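Local coordinates for GTP-binding protein (Pyrococcus horikoshii, PDB 1WXQ) that probably binds GTP as an Obg-type P-loop GTPase and may hydrolyse nucleotide, although its cellular role is not established, at residues Ile162-Glu165 / Ser166-Glu170; Gln306-Ile309 / Asn310-Phe314. One frame throughout, in Å; residues are numbered along the deposited sequence.

Contact 1: residues Ile162-Glu165 / Ser166-Glu170; sequences IKLE and SAIAE
The flat groups that meet between Ile162-Glu165 and Ser166-Glu170 are peptide units, and each is approached at its oxygen end rather than over a face. The Leu164 carbonyl receives Ile168 N at 2.9 Å from Leu164 O, nearly straight on, with an N-H...O angle of 171°. Ala167 N reaches Lys163 O in much the same head-on manner, also at 2.9 Å. The third bond differs: Ala169 N meets Glu165 O from a position tilted 24° out of the carbonyl plane. The CB methyl of Ala167 lies 3.6 Å from Lys163 O, the oxygen its own N-H bonds to. The Glu165 side chain, bent at its second torsion, leaves the turn on the side where helix 179-188 packs, and touches Glu179 and Trp183.

Apolar groups fasten the turn at two further points. Ile162, still ahead of the helix, directs its CG2 branch onto the Ala167 methyl, with CG2 and CB 3.6 Å apart; its CG1 arm turns away from Ala167. On another flank, Leu164 and Ile168 cross at a slant. With CG of Leu164 anti to the backbone nitrogen (chi1 179°), the branch turns back along the helix and brings its CD1 against Ile168 CD1 at 4.0 Å. Trp198 touches both of these side chains, while Phe153 touches Ala167 and Ile168.

Lys163 occupies the N-cap, where its carbonyl accepts the first helical bond although its side chain leads away. With Ile162 just before the cap packed on Ala167 five residues later, this has the spacing of a hydrophobic staple, here opening helix 164-171 in the helical region inserted between strands 104-110 and 217-222 of the GTPase domain.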
loop_
_atom_site.group_PDB
_atom_site.type_symbol
_atom_site.label_atom_id
_atom_site.label_comp_id
_atom_site.label_asym_id
_atom_site.label_seq_id
_atom_site.Cartn_x
_atom_site.Cartn_y
_atom_site.Cartn_z
ATOM N N ILE A 162 24.484 8.327 -21.432
ATOM C CA ILE A 162 23.423 8.614 -20.466
ATOM C C ILE A 162 23.577 7.790 -19.184
ATOM O O ILE A 162 24.267 6.781 -19.144
ATOM C CB ILE A 162 22.080 8.314 -21.133
ATOM C CG1 ILE A 162 21.678 9.468 -22.051
ATOM C CG2 ILE A 162 20.986 8.166 -20.056
ATOM C CD1 ILE A 162 20.407 9.163 -22.845
ATOM N N LYS A 163 22.916 8.315 -18.136
ATOM C CA LYS A 163 22.875 7.610 -16.874
ATOM C C LYS A 163 21.818 6.498 -16.915
ATOM O O LYS A 163 20.637 6.751 -17.119
ATOM C CB LYS A 163 22.609 8.703 -15.812
ATOM C CG LYS A 163 22.849 8.282 -14.359
ATOM C CD LYS A 163 24.328 8.437 -13.928
ATOM C CE LYS A 163 24.467 8.703 -12.428
ATOM N NZ LYS A 163 23.975 10.051 -12.079
ATOM N N LEU A 164 22.345 5.261 -16.820
ATOM C CA LEU A 164 21.517 4.085 -17.084
ATOM C C LEU A 164 20.268 4.027 -16.200
ATOM O O LEU A 164 19.142 3.953 -16.675
ATOM C CB LEU A 164 22.374 2.841 -16.858
ATOM C CG LEU A 164 21.594 1.548 -17.096
ATOM C CD1 LEU A 164 21.101 1.424 -18.539
ATOM C CD2 LEU A 164 22.423 0.296 -16.816
ATOM N N GLU A 165 20.530 4.278 -14.920
ATOM C CA GLU A 165 19.441 4.469 -13.968
ATOM C C GLU A 165 18.388 5.478 -14.426
ATOM O O GLU A 165 17.197 5.172 -14.419
ATOM C CB GLU A 165 19.986 4.879 -12.596
ATOM C CG GLU A 165 21.320 5.596 -12.632
ATOM C CD GLU A 165 22.500 4.639 -12.739
ATOM O OE1 GLU A 165 22.680 3.823 -11.801
ATOM O OE2 GLU A 165 23.247 4.707 -13.749
ATOM N N SER A 166 18.814 6.667 -14.835
ATOM C CA SER A 166 17.874 7.699 -15.280
ATOM C C SER A 166 17.117 7.317 -16.539
ATOM O O SER A 166 15.930 7.601 -16.669
ATOM C CB SER A 166 18.604 9.031 -15.522
ATOM O OG SER A 166 17.755 9.971 -16.181
ATOM N N ALA A 167 17.809 6.677 -17.471
ATOM C CA ALA A 167 17.185 6.271 -18.727
ATOM C C ALA A 167 16.127 5.185 -18.521
ATOM O O ALA A 167 15.049 5.238 -19.113
ATOM C CB ALA A 167 18.250 5.790 -19.705
ATOM N N ILE A 168 16.438 4.185 -17.705
ATOM C CA ILE A 168 15.454 3.135 -17.449
ATOM C C ILE A 168 14.321 3.783 -16.662
ATOM O O ILE A 168 13.142 3.598 -16.980
ATOM C CB ILE A 168 16.058 1.966 -16.638
ATOM C CG1 ILE A 168 17.106 1.233 -17.476
ATOM C CG2 ILE A 168 14.973 1.027 -16.203
ATOM C CD1 ILE A 168 17.827 0.123 -16.730
ATOM N N ALA A 169 14.688 4.574 -15.656
ATOM C CA ALA A 169 13.706 5.265 -14.825
ATOM C C ALA A 169 12.720 6.060 -15.660
ATOM O O ALA A 169 11.510 5.999 -15.419
ATOM C CB ALA A 169 14.400 6.179 -13.838
ATOM N N GLU A 170 13.215 6.811 -16.636
ATOM C CA GLU A 170 12.298 7.574 -17.476
ATOM C C GLU A 170 11.442 6.613 -18.266
ATOM O O GLU A 170 10.227 6.778 -18.362
ATOM C CB GLU A 170 13.035 8.474 -18.480
ATOM C CG GLU A 170 12.125 8.894 -19.657
ATOM C CD GLU A 170 12.829 9.709 -20.726
ATOM O OE1 GLU A 170 14.006 9.405 -21.040
ATOM O OE2 GLU A 170 12.187 10.646 -21.264
#

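Contact 2: residues Gln306-Ile309 / Asn310-Phe314; sequences QEVI and NRVVF
Gln306-Ile309 and Asn310-Phe314 are successive turns of one alpha helix, joined by four bonds in which the N-H of one residue meets the carbonyl oxygen four places earlier. Asn310 N to Gln306 O (3.0 Å) and Arg311 N to Glu307 O (2.9 Å) come first. Val312 N follows on Val308 O, and Val313 N on Ile309 O is longer, at 3.2 Å, though straight at its hydrogen. The helix widens into a pi-type turn at 311-314.

A second link between Gln306 and Asn310 runs through their side chains. Gln306 NE2 gives a weak hydrogen bond to Asn310 OD1, 3.3 Å away, across amide planes turned 55° against each other. The asparagine CG lies beside the backbone N and anti to the carbonyl carbon (chi1 -72°), a setting that brings CG of Asn310 within 3.4 Å of Gln306 O. Gln306 bends at its second torsion to bring NE2 across. NE2 also bonds to Tyr43 O, and Asn310 OD1 takes a weak bond from Ile45 N, so the amide pair is tied to strand 39-47. Were Asn310 cut back to an alanine, Gln306 NE2 would probably lose its weak bond within the helix, keeping Tyr43 O, and Ile45 N would lose this weak acceptor.

Apolar contacts are looser: Ile309 CG2 and Val313 CG2 lie 4.3 Å apart. Arg311 lays its CG alongside Glu307 O at 3.3 Å before the chain bends away to a salt bridge with Asp315.

Val308 and Val312 press on strands 104-110 and 217-222, Arg311 reaches strand 245-249, and Gln306 and Ile309 meet strand 39-47; helix 305-316 thus packs against the mixed sheet of the GTPase domain, and Phe314 touches Thr46 of strand 39-47 and makes an edge-to-face contact with Phe386.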
loop_
_atom_site.group_PDB
_atom_site.type_symbol
_atom_site.label_atom_id
_atom_site.label_comp_id
_atom_site.label_asym_id
_atom_site.label_seq_id
_atom_site.Cartn_x
_atom_site.Cartn_y
_atom_site.Cartn_z
ATOM N N GLN A 306 -10.069 -4.432 7.185
ATOM C CA GLN A 306 -9.318 -3.316 7.746
ATOM C C GLN A 306 -7.854 -3.660 7.999
ATOM O O GLN A 306 -6.970 -2.811 7.832
ATOM C CB GLN A 306 -9.959 -2.842 9.045
ATOM C CG GLN A 306 -9.443 -1.488 9.522
ATOM C CD GLN A 306 -9.663 -0.385 8.502
ATOM O OE1 GLN A 306 -10.775 -0.195 7.998
ATOM N NE2 GLN A 306 -8.605 0.349 8.194
ATOM N N GLU A 307 -7.617 -4.901 8.415
ATOM C CA GLU A 307 -6.275 -5.407 8.713
ATOM C C GLU A 307 -5.403 -5.360 7.450
ATOM O O GLU A 307 -4.257 -4.903 7.474
ATOM C CB GLU A 307 -6.391 -6.853 9.212
ATOM C CG GLU A 307 -5.213 -7.367 10.009
ATOM C CD GLU A 307 -5.364 -8.844 10.360
ATOM O OE1 GLU A 307 -6.507 -9.258 10.678
ATOM O OE2 GLU A 307 -4.348 -9.579 10.324
ATOM N N VAL A 308 -5.958 -5.837 6.343
ATOM C CA VAL A 308 -5.231 -5.835 5.092
ATOM C C VAL A 308 -4.784 -4.420 4.713
ATOM O O VAL A 308 -3.618 -4.207 4.372
ATOM C CB VAL A 308 -6.085 -6.416 3.957
ATOM C CG1 VAL A 308 -5.376 -6.217 2.627
ATOM C CG2 VAL A 308 -6.343 -7.897 4.210
ATOM N N ILE A 309 -5.702 -3.455 4.791
ATOM C CA ILE A 309 -5.378 -2.073 4.435
ATOM C C ILE A 309 -4.316 -1.458 5.349
ATOM O O ILE A 309 -3.452 -0.705 4.885
ATOM C CB ILE A 309 -6.650 -1.201 4.411
ATOM C CG1 ILE A 309 -7.579 -1.704 3.294
ATOM C CG2 ILE A 309 -6.280 0.258 4.212
ATOM C CD1 ILE A 309 -8.945 -1.054 3.258
ATOM N N ASN A 310 -4.357 -1.788 6.638
ATOM C CA ASN A 310 -3.350 -1.265 7.551
ATOM C C ASN A 310 -1.987 -1.904 7.218
ATOM O O ASN A 310 -0.946 -1.241 7.305
ATOM C CB ASN A 310 -3.718 -1.552 9.029
ATOM C CG ASN A 310 -4.899 -0.699 9.543
ATOM O OD1 ASN A 310 -5.368 0.240 8.875
ATOM N ND2 ASN A 310 -5.378 -1.029 10.743
ATOM N N ARG A 311 -1.982 -3.180 6.825
ATOM C CA ARG A 311 -0.715 -3.846 6.519
ATOM C C ARG A 311 -0.109 -3.292 5.252
ATOM O O ARG A 311 1.116 -3.241 5.119
ATOM C CB ARG A 311 -0.886 -5.377 6.406
ATOM C CG ARG A 311 -1.193 -6.079 7.735
ATOM C CD ARG A 311 -0.073 -5.870 8.789
ATOM N NE ARG A 311 1.147 -6.603 8.460
ATOM C CZ ARG A 311 1.295 -7.920 8.611
ATOM N NH1 ARG A 311 0.306 -8.657 9.096
ATOM N NH2 ARG A 311 2.430 -8.503 8.257
ATOM N N VAL A 312 -0.956 -2.863 4.319
ATOM C CA VAL A 312 -0.439 -2.282 3.079
ATOM C C VAL A 312 0.237 -0.925 3.351
ATOM O O VAL A 312 1.370 -0.683 2.943
ATOM C CB VAL A 312 -1.551 -2.043 2.035
ATOM C CG1 VAL A 312 -0.961 -1.314 0.843
ATOM C CG2 VAL A 312 -2.181 -3.354 1.600
ATOM N N VAL A 313 -0.480 -0.061 4.059
ATOM C CA VAL A 313 -0.028 1.287 4.397
ATOM C C VAL A 313 1.167 1.377 5.344
ATOM O O VAL A 313 2.183 2.009 5.021
ATOM C CB VAL A 313 -1.205 2.104 5.018
ATOM C CG1 VAL A 313 -0.758 3.519 5.352
ATOM C CG2 VAL A 313 -2.376 2.143 4.043
ATOM N N PHE A 314 1.024 0.747 6.509
ATOM C CA PHE A 314 2.035 0.755 7.564
ATOM C C PHE A 314 3.192 -0.238 7.419
ATOM O O PHE A 314 4.299 0.017 7.880
ATOM C CB PHE A 314 1.359 0.495 8.911
ATOM C CG PHE A 314 0.258 1.458 9.237
ATOM C CD1 PHE A 314 0.458 2.843 9.123
ATOM C CD2 PHE A 314 -0.979 0.987 9.675
ATOM C CE1 PHE A 314 -0.566 3.750 9.440
ATOM C CE2 PHE A 314 -2.014 1.877 9.998
ATOM C CZ PHE A 314 -1.806 3.267 9.880
#

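Both contacts are local, but contact 1 is the start of helix 164-171 with the two residues before it, and contact 2 lies within helix 305-316; their centres are 33 Å apart and their nearest atoms about 22 Å, without touching. Both are mostly buried, with Lys163 exposed in contact 1. That contact lies in a peripheral helical region, 26 Å from the centre of the chain, among other helices and aromatic residues. Contact 2, only 7 Å from that centre, takes up most of its helix, packed on the central sheet. At 162-170 side chains meet mainly through carbon, whereas 306-314 adds an amide pair that bonds to Tyr43 O and, weakly, to Ile45 N of strand 39-47.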